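Local coordinates for protein uncharacterized esterase YxiM (Bacillus subtilis, PDB 2O14) that is functionally uncharacterized but probably acts as a GDSL-type esterase, hydrolysing a substrate not yet identified, at residues Val82-Gly87 with Ile125-Gly130; Ile165-Asp170 with Val202-Ser207; Cys174-Leu179 with Trp187-Pro192. All coordinates share one frame; numbering follows the deposited sequence.

Two kinds of beta architecture meet in this chain, and the contacts sample both. Contact 1 comes first in sequence and sits in the galactose-binding-like region, about 24 Å from contact 2 and 28 Å from contact 3, centre to centre. Contacts 2 and 3 share the hydrolase region: strands 164-169 and 201-204 pair in contact 2, and contact 3 lies entirely in the connection between them. Their centres are about 9 Å apart, and Asn204 ND2 lies 2.9 Å from Asn175 OD1, a probable hydrogen bond between the contacts. Strand edge, connecting loop and short helix thus belong to one beta-alpha-beta unit close to the putative nucleophile, whereas contact 1 is remote from it.

Contact 1 (Val82-Gly87 with Ile125-Gly130); sequences VDLPNG and IPVTDG
Gly87 and Val127 form an antiparallel hydrogen-bonded pair, in which each residue both gives and receives. Val127 N reaches Gly87 O at 2.7 Å in an almost straight bond, and Gly87 N returns to Val127 O at 3.0 Å. From this pair the two segments bow apart and then close again, for Leu84 N donates to Gly130 O at 3.0 Å, this time from well above the carbonyl plane. A CA-H...O contact from Gly130 CA to Leu84 O, 3.3 Å long, reinforces the second closure. Both glycines suit their places: at Gly87 (phi 151°) a beta carbon would press on the carbonyl oxygen of Asn86, and Gly130 has a positive phi of 75°.

Between the two closures the side chains of Asn86, Leu84 and Val127 make the contact. Asn86 has CG anti to its carbonyl carbon (chi1 -74°), which puts CG 3.5 Å from both Val127 O and Thr128 O. On the buried side, Leu84 CD1 meets Val127 CG2 at 4.2 Å, and both side chains also pack on Tyr89, while Leu84 extends to Tyr16 and Leu132. The side chain of Asp83 sets off away from the other segment, although its CB still touches Gly130 O; its carboxylate is held by Tyr38 OH through OD2 and by Gln131 NE2 through OD1.

Each segment carries the chain from one sheet to another. Residues 82-87 leave strand 80-83 of the antiparallel sheet for strand 87-95 of the mixed sheet, and residues 125-130 make the reverse passage from strand 120-127 to strand 131-138. Such crossings between two facing sheets are characteristic of a beta-sandwich, consistent with the galactose-binding-like family; here two of them are bonded to each other.

Contact 2 (Ile165-Asp170 with Val202-Ser207); sequences IYVGGD and VRNMAS
The ring of Tyr166 and the guanidinium of Arg203 are side by side and point the same way, their planes 49° apart. The touch is made by the aliphatic part of the arginine: CD comes to 3.4 Å from Tyr166 CE1, while a bend at chi3 (68°) keeps NE within 3.8 Å of the same CE1, and NH2 finds a weak bond to Gln110 OE1. Ile224 and Tyr227 also pack on the tyrosine.

The other side of the sheet carries Val167, whose CG2 lies 4.2 Å from Val202 CG1. Next to it the amide of Asn204 serves its own segment, OD1 accepting from Ala206 N at 3.3 Å in an Asx turn, while ND2 donates to Val173 O.

Between these two layers of side chains runs a parallel ladder. Arg203 N donates to Ile165 O and Val167 N to Arg203 O, both at 2.9 Å; Val167 O then takes the backbone N of Met205, a selenomethionine, through a bent bond (134° at the hydrogen). Beyond strand 202-204, Ser207 N still reaches Gly169 O. Here Ala206 CB presses to 3.2 Å from Gly169 N, a closeness that the absence of a side chain on Gly169 allows.

This bonding, continued past the end of strand 202-204, is consistent with a well-held backbone leading to Ser171, the nucleophile inferred by similarity to related GDSL enzymes.

Contact 3 (Cys174-Leu179 with Trp187-Pro192); sequences CNYYPL and WGQMLP
In the beta-alpha-beta crossover that leaves the nucleophile strand, the loop 174-179 curls round the side chain of Gln189, which projects from the short, weakly bonded helix 187-190. Gln189 has CG anti to its backbone N (chi1 172°) and stays extended to CD, so that a straight arm enters the turn. The Asn175 side chain crosses it obliquely, with OD1 3.1 Å from Gln189 CB and 3.6 Å from Gln189 CG; the strongest polar partner of this oxygen is Asn204, and the two amide planes of Asn175 and Gln189 stand 85° apart. At the tip, Gln189 CD is 3.7 Å from both Tyr176 N and Tyr176 O, with Leu179 O also close, a polar lining of backbone donor and acceptors around a primary amide.

The loop runs beside the putative active site of a GDSL hydrolase: the nearest side-chain atoms of Tyr176 are about 4 Å from those of Ser171 and about 5 Å from those of His342, both assigned by similarity. The amide of Gln189 lies at the edge of the Tyr176 ring, the planes only 23° apart, and Tyr176 OH bonds to Ser171 O. Past the cis peptide before Pro178, Leu179 CD2 sits over one face of the Tyr177 ring, offset toward the rim, and Leu179 O accepts from Arg345 NH2.

Contact 1 (Val82-Gly87 with Ile125-Gly130)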
# COMPACT_ATOMS: atom_id res chain seq x y z
N VAL A 82 9.91 -17.22 -11.79
CA VAL A 82 9.30 -17.46 -13.08
C VAL A 82 10.04 -16.64 -14.13
O VAL A 82 10.11 -15.41 -14.05
CB VAL A 82 7.78 -17.11 -13.08
CG1 VAL A 82 7.57 -15.70 -12.56
CG2 VAL A 82 7.23 -17.24 -14.50
N ASP A 83 10.63 -17.33 -15.10
CA ASP A 83 11.36 -16.66 -16.16
C ASP A 83 10.34 -15.99 -17.08
O ASP A 83 9.34 -16.60 -17.45
CB ASP A 83 12.20 -17.66 -16.95
CG ASP A 83 13.24 -18.35 -16.08
OD1 ASP A 83 13.89 -17.65 -15.29
OD2 ASP A 83 13.41 -19.58 -16.21
N LEU A 84 10.61 -14.73 -17.43
CA LEU A 84 9.71 -13.96 -18.28
C LEU A 84 10.46 -13.00 -19.20
O LEU A 84 11.47 -12.41 -18.79
CB LEU A 84 8.76 -13.11 -17.43
CG LEU A 84 7.89 -13.76 -16.35
CD1 LEU A 84 7.26 -12.68 -15.48
CD2 LEU A 84 6.83 -14.63 -17.00
N PRO A 85 10.00 -12.84 -20.44
CA PRO A 85 10.69 -11.91 -21.34
C PRO A 85 10.61 -10.55 -20.65
O PRO A 85 9.62 -10.27 -19.98
CB PRO A 85 9.85 -11.95 -22.61
CG PRO A 85 9.31 -13.37 -22.61
CD PRO A 85 8.93 -13.57 -21.15
N ASN A 86 11.64 -9.72 -20.79
CA ASN A 86 11.62 -8.41 -20.15
C ASN A 86 10.42 -7.57 -20.60
O ASN A 86 9.93 -7.73 -21.72
CB ASN A 86 12.93 -7.67 -20.44
CG ASN A 86 14.10 -8.23 -19.66
OD1 ASN A 86 15.26 -8.04 -20.03
ND2 ASN A 86 13.80 -8.90 -18.55
N GLY A 87 9.97 -6.69 -19.72
CA GLY A 87 8.84 -5.82 -20.02
C GLY A 87 8.11 -5.46 -18.74
O GLY A 87 8.60 -5.72 -17.65
N ILE A 125 4.67 -4.44 -12.33
CA ILE A 125 6.09 -4.50 -12.00
C ILE A 125 6.95 -4.71 -13.23
O ILE A 125 6.62 -5.53 -14.10
CB ILE A 125 6.36 -5.66 -11.00
CG1 ILE A 125 7.82 -5.67 -10.56
CG2 ILE A 125 6.02 -6.99 -11.67
CD1 ILE A 125 8.13 -6.73 -9.54
N PRO A 126 8.04 -3.95 -13.36
CA PRO A 126 8.88 -4.16 -14.54
C PRO A 126 9.84 -5.33 -14.31
O PRO A 126 10.36 -5.51 -13.21
CB PRO A 126 9.62 -2.83 -14.68
CG PRO A 126 9.74 -2.36 -13.26
CD PRO A 126 8.38 -2.69 -12.68
N VAL A 127 10.03 -6.15 -15.35
CA VAL A 127 10.94 -7.28 -15.28
C VAL A 127 12.11 -6.89 -16.18
O VAL A 127 11.92 -6.69 -17.39
CB VAL A 127 10.27 -8.56 -15.79
CG1 VAL A 127 11.27 -9.71 -15.78
CG2 VAL A 127 9.07 -8.90 -14.91
N THR A 128 13.30 -6.78 -15.61
CA THR A 128 14.47 -6.37 -16.36
C THR A 128 15.60 -7.39 -16.45
O THR A 128 16.46 -7.28 -17.32
CB THR A 128 15.05 -5.07 -15.78
OG1 THR A 128 15.27 -5.24 -14.37
CG2 THR A 128 14.07 -3.91 -15.99
N ASP A 129 15.63 -8.35 -15.53
CA ASP A 129 16.69 -9.37 -15.56
C ASP A 129 16.16 -10.70 -16.10
O ASP A 129 16.80 -11.74 -15.96
CB ASP A 129 17.31 -9.56 -14.17
CG ASP A 129 16.29 -9.96 -13.12
OD1 ASP A 129 15.31 -10.65 -13.47
OD2 ASP A 129 16.48 -9.61 -11.93
N GLY A 130 14.98 -10.64 -16.72
CA GLY A 130 14.37 -11.83 -17.30
C GLY A 130 13.76 -12.84 -16.35
O GLY A 130 13.47 -13.97 -16.76

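Contact 2 (Ile165-Asp170 with Val202-Ser207)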
# COMPACT_ATOMS: atom_id res chain seq x y z
N ILE A 165 1.03 7.11 -8.54
CA ILE A 165 0.92 7.89 -7.32
C ILE A 165 1.28 6.91 -6.21
O ILE A 165 0.54 5.96 -5.96
CB ILE A 165 -0.52 8.36 -7.04
CG1 ILE A 165 -1.04 9.23 -8.19
CG2 ILE A 165 -0.56 9.15 -5.73
CD1 ILE A 165 -0.31 10.52 -8.35
N TYR A 166 2.43 7.11 -5.56
CA TYR A 166 2.83 6.23 -4.47
C TYR A 166 2.35 6.86 -3.17
O TYR A 166 2.72 8.00 -2.86
CB TYR A 166 4.36 6.07 -4.45
CG TYR A 166 4.89 5.34 -5.66
CD1 TYR A 166 4.96 3.95 -5.68
CD2 TYR A 166 5.30 6.04 -6.79
CE1 TYR A 166 5.42 3.27 -6.81
CE2 TYR A 166 5.75 5.37 -7.92
CZ TYR A 166 5.81 3.99 -7.92
OH TYR A 166 6.25 3.33 -9.05
N VAL A 167 1.53 6.14 -2.42
CA VAL A 167 0.99 6.67 -1.18
C VAL A 167 1.63 6.13 0.09
O VAL A 167 1.78 4.92 0.27
CB VAL A 167 -0.54 6.41 -1.08
CG1 VAL A 167 -1.12 7.17 0.10
CG2 VAL A 167 -1.22 6.84 -2.37
N GLY A 168 2.01 7.05 0.98
CA GLY A 168 2.60 6.67 2.25
C GLY A 168 1.64 7.13 3.34
O GLY A 168 1.01 8.18 3.20
N GLY A 169 1.52 6.37 4.42
CA GLY A 169 0.61 6.79 5.48
C GLY A 169 0.41 5.76 6.57
O GLY A 169 1.17 4.78 6.66
N ASP A 170 -0.60 5.98 7.40
CA ASP A 170 -0.93 5.08 8.51
C ASP A 170 -2.30 4.43 8.35
O ASP A 170 -2.77 4.20 7.23
CB ASP A 170 -0.88 5.85 9.84
CG ASP A 170 -1.74 7.10 9.82
OD1 ASP A 170 -2.83 7.07 9.20
OD2 ASP A 170 -1.34 8.12 10.44
N VAL A 202 -2.24 3.81 -8.81
CA VAL A 202 -2.18 4.18 -7.41
C VAL A 202 -1.64 3.01 -6.60
O VAL A 202 -2.22 1.93 -6.60
CB VAL A 202 -3.58 4.54 -6.86
CG1 VAL A 202 -3.48 4.90 -5.39
CG2 VAL A 202 -4.17 5.71 -7.64
N ARG A 203 -0.51 3.21 -5.94
CA ARG A 203 0.07 2.16 -5.11
C ARG A 203 0.08 2.67 -3.67
O ARG A 203 0.94 3.45 -3.27
CB ARG A 203 1.50 1.82 -5.57
CG ARG A 203 1.57 1.21 -6.97
CD ARG A 203 3.02 0.95 -7.38
NE ARG A 203 3.62 -0.12 -6.58
CZ ARG A 203 3.63 -1.40 -6.91
NH1 ARG A 203 3.06 -1.80 -8.05
NH2 ARG A 203 4.18 -2.30 -6.11
N ASN A 204 -0.91 2.21 -2.90
CA ASN A 204 -1.06 2.61 -1.50
C ASN A 204 -0.17 1.76 -0.60
O ASN A 204 -0.56 0.66 -0.19
CB ASN A 204 -2.53 2.46 -1.09
CG ASN A 204 -2.82 3.09 0.25
OD1 ASN A 204 -1.91 3.54 0.94
ND2 ASN A 204 -4.09 3.12 0.63
N MSE A 205 1.00 2.30 -0.27
CA MSE A 205 1.97 1.60 0.57
C MSE A 205 1.87 1.91 2.06
O MSE A 205 2.70 1.47 2.84
CB MSE A 205 3.40 1.92 0.09
CG MSE A 205 3.63 1.69 -1.40
SE MSE A 205 3.07 -0.09 -2.01
CE MSE A 205 4.62 -1.12 -1.41
N ALA A 206 0.84 2.65 2.45
CA ALA A 206 0.64 3.02 3.84
C ALA A 206 0.38 1.76 4.67
O ALA A 206 -0.03 0.73 4.13
CB ALA A 206 -0.54 3.98 3.96
N SER A 207 0.62 1.84 5.97
CA SER A 207 0.39 0.70 6.86
C SER A 207 -0.14 1.17 8.21
O SER A 207 0.20 2.25 8.69
CB SER A 207 1.69 -0.08 7.06
OG SER A 207 2.68 0.70 7.69

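Contact 3 (Cys174-Leu179 with Trp187-Pro192)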
# COMPACT_ATOMS: atom_id res chain seq x y z
N CYS A 174 -4.00 3.74 4.75
CA CYS A 174 -3.80 2.40 4.18
C CYS A 174 -5.00 1.68 3.61
O CYS A 174 -6.15 2.12 3.73
CB CYS A 174 -3.14 1.50 5.23
SG CYS A 174 -4.23 1.01 6.57
N ASN A 175 -4.72 0.54 2.98
CA ASN A 175 -5.74 -0.30 2.38
C ASN A 175 -6.28 -1.32 3.37
O ASN A 175 -5.54 -1.87 4.18
CB ASN A 175 -5.19 -1.08 1.18
CG ASN A 175 -4.89 -0.20 -0.01
OD1 ASN A 175 -5.59 0.78 -0.27
ND2 ASN A 175 -3.85 -0.56 -0.77
N TYR A 176 -7.58 -1.56 3.30
CA TYR A 176 -8.23 -2.57 4.13
C TYR A 176 -8.86 -3.54 3.13
O TYR A 176 -9.24 -3.15 2.03
CB TYR A 176 -9.29 -1.94 5.04
CG TYR A 176 -8.70 -1.09 6.14
CD1 TYR A 176 -8.25 0.21 5.89
CD2 TYR A 176 -8.53 -1.61 7.42
CE1 TYR A 176 -7.65 0.97 6.89
CE2 TYR A 176 -7.93 -0.85 8.43
CZ TYR A 176 -7.49 0.43 8.16
OH TYR A 176 -6.88 1.17 9.15
N TYR A 177 -8.95 -4.82 3.50
CA TYR A 177 -9.52 -5.80 2.58
C TYR A 177 -10.82 -6.43 3.07
O TYR A 177 -11.05 -6.56 4.27
CB TYR A 177 -8.48 -6.90 2.30
CG TYR A 177 -7.27 -6.38 1.55
CD1 TYR A 177 -6.33 -5.55 2.17
CD2 TYR A 177 -7.08 -6.69 0.20
CE1 TYR A 177 -5.24 -5.04 1.46
CE2 TYR A 177 -6.00 -6.18 -0.51
CZ TYR A 177 -5.09 -5.36 0.11
OH TYR A 177 -4.03 -4.86 -0.61
N PRO A 178 -11.70 -6.82 2.13
CA PRO A 178 -11.54 -6.71 0.67
C PRO A 178 -11.51 -5.25 0.22
O PRO A 178 -12.23 -4.42 0.75
CB PRO A 178 -12.77 -7.44 0.13
CG PRO A 178 -13.04 -8.46 1.19
CD PRO A 178 -12.87 -7.65 2.46
N LEU A 179 -10.68 -4.95 -0.78
CA LEU A 179 -10.53 -3.59 -1.30
C LEU A 179 -11.82 -2.84 -1.64
O LEU A 179 -11.91 -1.63 -1.44
CB LEU A 179 -9.64 -3.59 -2.54
CG LEU A 179 -8.16 -3.86 -2.32
CD1 LEU A 179 -7.46 -3.89 -3.68
CD2 LEU A 179 -7.56 -2.78 -1.43
N TRP A 187 -8.08 6.74 3.15
CA TRP A 187 -8.43 7.50 1.96
C TRP A 187 -7.55 7.20 0.76
O TRP A 187 -7.92 7.49 -0.37
CB TRP A 187 -8.49 9.02 2.24
CG TRP A 187 -7.20 9.73 2.53
CD1 TRP A 187 -6.69 10.04 3.76
CD2 TRP A 187 -6.31 10.31 1.57
NE1 TRP A 187 -5.55 10.80 3.63
CE2 TRP A 187 -5.29 10.98 2.29
CE3 TRP A 187 -6.28 10.34 0.17
CZ2 TRP A 187 -4.26 11.67 1.66
CZ3 TRP A 187 -5.24 11.03 -0.46
CH2 TRP A 187 -4.25 11.68 0.29
N GLY A 188 -6.38 6.61 0.99
CA GLY A 188 -5.51 6.27 -0.11
C GLY A 188 -6.15 5.12 -0.88
O GLY A 188 -5.89 4.91 -2.07
N GLN A 189 -6.99 4.36 -0.19
CA GLN A 189 -7.68 3.23 -0.80
C GLN A 189 -8.81 3.73 -1.70
O GLN A 189 -9.22 3.04 -2.63
CB GLN A 189 -8.24 2.32 0.29
CG GLN A 189 -9.14 1.20 -0.20
CD GLN A 189 -9.69 0.36 0.95
OE1 GLN A 189 -10.58 -0.47 0.75
NE2 GLN A 189 -9.17 0.58 2.15
N MSE A 190 -9.31 4.93 -1.41
CA MSE A 190 -10.40 5.52 -2.19
C MSE A 190 -9.91 6.49 -3.27
O MSE A 190 -10.69 6.94 -4.11
CB MSE A 190 -11.38 6.25 -1.27
CG MSE A 190 -12.75 5.60 -1.23
SE MSE A 190 -12.70 3.79 -0.57
CE MSE A 190 -13.18 4.16 1.26
N LEU A 191 -8.62 6.80 -3.23
CA LEU A 191 -8.02 7.70 -4.19
C LEU A 191 -8.34 7.32 -5.64
O LEU A 191 -8.75 8.16 -6.44
CB LEU A 191 -6.51 7.73 -4.01
CG LEU A 191 -5.83 9.09 -3.89
CD1 LEU A 191 -4.32 8.86 -3.92
CD2 LEU A 191 -6.25 10.01 -5.02
N PRO A 192 -8.15 6.03 -5.99
CA PRO A 192 -8.44 5.63 -7.37
C PRO A 192 -9.83 6.00 -7.89
O PRO A 192 -10.03 6.12 -9.10
CB PRO A 192 -8.18 4.12 -7.36
CG PRO A 192 -8.32 3.73 -5.91
CD PRO A 192 -7.70 4.89 -5.18